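Hypothetical UPF0271 protein TTHB195 (Thermus thermophilus, PDB 2DFA) probably catalyses, as subunit A of 5-oxoprolinase, the cleavage of 5-oxoproline to L-glutamate coupled to ATP hydrolysis. Local coordinates at residues G70-L78 and H111-R120. Residues are numbered along the deposited sequence; the frame is centred on the assembly and turned at random.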
loop_
_atom_site.group_PDB
_atom_site.type_symbol
_atom_site.label_atom_id
_atom_site.label_comp_id
_atom_site.label_asym_id
_atom_site.label_seq_id
_atom_site.Cartn_x
_atom_site.Cartn_y
_atom_site.Cartn_z
ATOM N N GLY A 70 3.514 8.175 5.884
ATOM C CA GLY A 70 4.406 9.201 6.401
ATOM C C GLY A 70 4.441 10.458 5.540
ATOM O O GLY A 70 5.168 11.412 5.842
ATOM N N PHE A 71 3.657 10.450 4.469
ATOM C CA PHE A 71 3.571 11.575 3.532
ATOM C C PHE A 71 4.936 11.926 2.937
ATOM O O PHE A 71 5.200 13.083 2.587
ATOM C CB PHE A 71 2.977 12.808 4.229
ATOM C CG PHE A 71 2.442 13.846 3.276
ATOM C CD1 PHE A 71 1.353 13.557 2.453
ATOM C CD2 PHE A 71 3.019 15.114 3.205
ATOM C CE1 PHE A 71 0.844 14.518 1.569
ATOM C CE2 PHE A 71 2.518 16.081 2.326
ATOM C CZ PHE A 71 1.427 15.780 1.508
ATOM N N GLY A 72 5.794 10.916 2.820
ATOM C CA GLY A 72 7.125 11.111 2.272
ATOM C C GLY A 72 7.964 12.109 3.052
ATOM O O GLY A 72 8.900 12.692 2.514
ATOM N N ARG A 73 7.635 12.305 4.323
ATOM C CA ARG A 73 8.364 13.252 5.166
ATOM C C ARG A 73 9.407 12.566 6.039
ATOM O O ARG A 73 10.073 13.216 6.846
ATOM C CB ARG A 73 7.387 13.999 6.072
ATOM C CG ARG A 73 6.296 14.762 5.342
ATOM C CD ARG A 73 6.831 16.034 4.719
ATOM N NE ARG A 73 5.753 16.939 4.327
ATOM C CZ ARG A 73 5.945 18.151 3.814
ATOM N NH1 ARG A 73 7.179 18.606 3.627
ATOM N NH2 ARG A 73 4.904 18.906 3.485
ATOM N N ARG A 74 9.550 11.255 5.881
ATOM C CA ARG A 74 10.501 10.506 6.689
ATOM C C ARG A 74 11.674 9.953 5.891
ATOM O O ARG A 74 11.492 9.350 4.836
ATOM C CB ARG A 74 9.768 9.365 7.411
ATOM C CG ARG A 74 8.595 9.864 8.254
ATOM C CD ARG A 74 7.909 8.757 9.045
ATOM N NE ARG A 74 7.251 7.765 8.196
ATOM C CZ ARG A 74 6.487 6.785 8.668
ATOM N NH1 ARG A 74 6.291 6.681 9.979
ATOM N NH2 ARG A 74 5.929 5.905 7.843
ATOM N N GLU A 75 12.879 10.177 6.400
ATOM C CA GLU A 75 14.097 9.687 5.762
ATOM C C GLU A 75 14.001 8.171 5.580
ATOM O O GLU A 75 13.584 7.461 6.496
ATOM C CB GLU A 75 15.307 10.037 6.637
ATOM C CG GLU A 75 16.568 9.195 6.406
ATOM C CD GLU A 75 17.165 9.354 5.017
ATOM O OE1 GLU A 75 16.688 10.219 4.249
ATOM O OE2 GLU A 75 18.123 8.611 4.699
ATOM N N MET A 76 14.372 7.693 4.393
ATOM C CA MET A 76 14.358 6.263 4.073
ATOM C C MET A 76 15.684 5.890 3.417
ATOM O O MET A 76 16.147 6.570 2.500
ATOM C CB MET A 76 13.211 5.914 3.112
ATOM C CG MET A 76 11.820 5.978 3.717
ATOM S SD MET A 76 10.554 5.338 2.617
ATOM C CE MET A 76 10.880 3.546 2.707
ATOM N N ALA A 77 16.285 4.800 3.877
ATOM C CA ALA A 77 17.568 4.357 3.340
ATOM C C ALA A 77 17.480 3.703 1.961
ATOM O O ALA A 77 17.813 2.528 1.805
ATOM C CB ALA A 77 18.234 3.404 4.329
ATOM N N LEU A 78 17.034 4.458 0.957
ATOM C CA LEU A 78 16.944 3.927 -0.400
ATOM C C LEU A 78 18.321 3.934 -1.057
ATOM O O LEU A 78 19.097 4.872 -0.876
ATOM C CB LEU A 78 15.994 4.769 -1.265
ATOM C CG LEU A 78 14.546 4.314 -1.473
ATOM C CD1 LEU A 78 13.810 4.276 -0.140
ATOM C CD2 LEU A 78 13.854 5.284 -2.433
ATOM N N HIS A 111 10.215 15.829 -3.395
ATOM C CA HIS A 111 9.366 16.175 -2.257
ATOM C C HIS A 111 9.905 15.724 -0.903
ATOM O O HIS A 111 10.573 14.693 -0.794
ATOM C CB HIS A 111 7.972 15.557 -2.428
ATOM C CG HIS A 111 7.183 15.498 -1.154
ATOM N ND1 HIS A 111 6.542 16.598 -0.625
ATOM C CD2 HIS A 111 6.990 14.489 -0.270
ATOM C CE1 HIS A 111 5.988 16.270 0.531
ATOM N NE2 HIS A 111 6.244 14.996 0.768
ATOM N N GLY A 112 9.576 16.508 0.124
ATOM C CA GLY A 112 9.948 16.201 1.494
ATOM C C GLY A 112 11.312 15.620 1.809
ATOM O O GLY A 112 12.341 16.189 1.449
ATOM N N ALA A 113 11.315 14.478 2.494
ATOM C CA ALA A 113 12.557 13.829 2.901
ATOM C C ALA A 113 13.486 13.477 1.747
ATOM O O ALA A 113 14.705 13.450 1.926
ATOM C CB ALA A 113 12.252 12.587 3.734
ATOM N N LEU A 114 12.927 13.200 0.570
ATOM C CA LEU A 114 13.766 12.877 -0.587
ATOM C C LEU A 114 14.551 14.133 -0.958
ATOM O O LEU A 114 15.742 14.072 -1.263
ATOM C CB LEU A 114 12.908 12.432 -1.783
ATOM C CG LEU A 114 13.645 12.097 -3.094
ATOM C CD1 LEU A 114 14.732 11.046 -2.848
ATOM C CD2 LEU A 114 12.642 11.600 -4.128
ATOM N N TYR A 115 13.864 15.271 -0.929
ATOM C CA TYR A 115 14.473 16.561 -1.243
ATOM C C TYR A 115 15.629 16.793 -0.266
ATOM O O TYR A 115 16.755 17.088 -0.670
ATOM C CB TYR A 115 13.421 17.669 -1.096
ATOM C CG TYR A 115 13.846 19.036 -1.593
ATOM C CD1 TYR A 115 14.021 19.283 -2.955
ATOM C CD2 TYR A 115 14.052 20.090 -0.700
ATOM C CE1 TYR A 115 14.387 20.550 -3.420
ATOM C CE2 TYR A 115 14.419 21.361 -1.154
ATOM C CZ TYR A 115 14.583 21.582 -2.513
ATOM O OH TYR A 115 14.933 22.837 -2.965
ATOM N N LEU A 116 15.345 16.642 1.025
ATOM C CA LEU A 116 16.358 16.837 2.056
ATOM C C LEU A 116 17.522 15.851 1.926
ATOM O O LEU A 116 18.678 16.230 2.102
ATOM C CB LEU A 116 15.725 16.722 3.450
ATOM C CG LEU A 116 14.671 17.782 3.789
ATOM C CD1 LEU A 116 14.145 17.557 5.206
ATOM C CD2 LEU A 116 15.283 19.173 3.663
ATOM N N LYS A 117 17.224 14.589 1.620
ATOM C CA LYS A 117 18.281 13.591 1.472
ATOM C C LYS A 117 19.175 14.000 0.301
ATOM O O LYS A 117 20.400 13.864 0.360
ATOM C CB LYS A 117 17.680 12.202 1.215
ATOM C CG LYS A 117 18.694 11.059 1.251
ATOM C CD LYS A 117 18.011 9.728 0.958
ATOM C CE LYS A 117 18.980 8.548 1.034
ATOM N NZ LYS A 117 19.578 8.389 2.386
ATOM N N ALA A 118 18.551 14.513 -0.755
ATOM C CA ALA A 118 19.277 14.962 -1.941
ATOM C C ALA A 118 20.205 16.137 -1.627
ATOM O O ALA A 118 21.323 16.209 -2.136
ATOM C CB ALA A 118 18.294 15.367 -3.026
ATOM N N CYS A 119 19.739 17.055 -0.787
ATOM C CA CYS A 119 20.536 18.227 -0.436
ATOM C C CYS A 119 21.809 17.921 0.345
ATOM O O CYS A 119 22.722 18.748 0.388
ATOM C CB CYS A 119 19.680 19.232 0.341
ATOM S SG CYS A 119 18.406 20.047 -0.659
ATOM N N ARG A 120 21.883 16.742 0.957
ATOM C CA ARG A 120 23.069 16.378 1.729
ATOM C C ARG A 120 23.728 15.068 1.301
ATOM O O ARG A 120 24.789 14.710 1.817
ATOM C CB ARG A 120 22.722 16.307 3.220
ATOM C CG ARG A 120 21.596 15.348 3.556
ATOM C CD ARG A 120 21.247 15.401 5.038
ATOM N NE ARG A 120 19.986 14.722 5.329
ATOM C CZ ARG A 120 19.794 13.408 5.247
ATOM N NH1 ARG A 120 20.787 12.603 4.884
ATOM N NH2 ARG A 120 18.599 12.898 5.517
HETATM O O HOH W 1 9.716 12.181 -0.019
HETATM O O HOH W 2 15.576 12.786 4.485
HETATM O O HOH W 3 20.722 5.374 2.071
#
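A type I' beta turn from Gly70 to Arg73 meets His111 and the start of helix 112-120; His111 touches Phe71. The turn belongs to the loop between strand 58-62 and helix 80-100. His111 NE2 donates to Phe71 O at 2.8 Å, nearly in the imidazole plane, with an N-H...O angle of 159°. The two rings also form an offset edge-to-face pair, the His111 edge toward the Phe71 face, the planes 84° apart. The His111 CG lies anti to its own backbone N (chi1 162°), which swings the ring out to the turn. His111 CE1 lies over one face of the Arg73 guanidinium, 3.8 Å from CZ. Next along, Ala113 N donates to Gly72 O at 3.0 Å, and a water joins Gly72 O to His111 O. Ala113 CB packs on the backbone of Arg74, 3.5 Å from its C atom.

Farther along the helix, Lys117 NZ forms a salt bridge with Glu75 OE2 at 2.7 Å, on its syn lone pair. Arg120 NH2 makes a longer salt bridge to Glu75 OE1, 3.5 Å away. A water links that oxygen to Ala113 O. A methionine in place of Lys117 would probably leave Glu75 OE2 without its close positive mate and the carboxylate freer to turn. His111, Asp8 and His62 could form an empty metal site; if so, NE2 is already used by Phe71 O and ND1 would probably be the ligand.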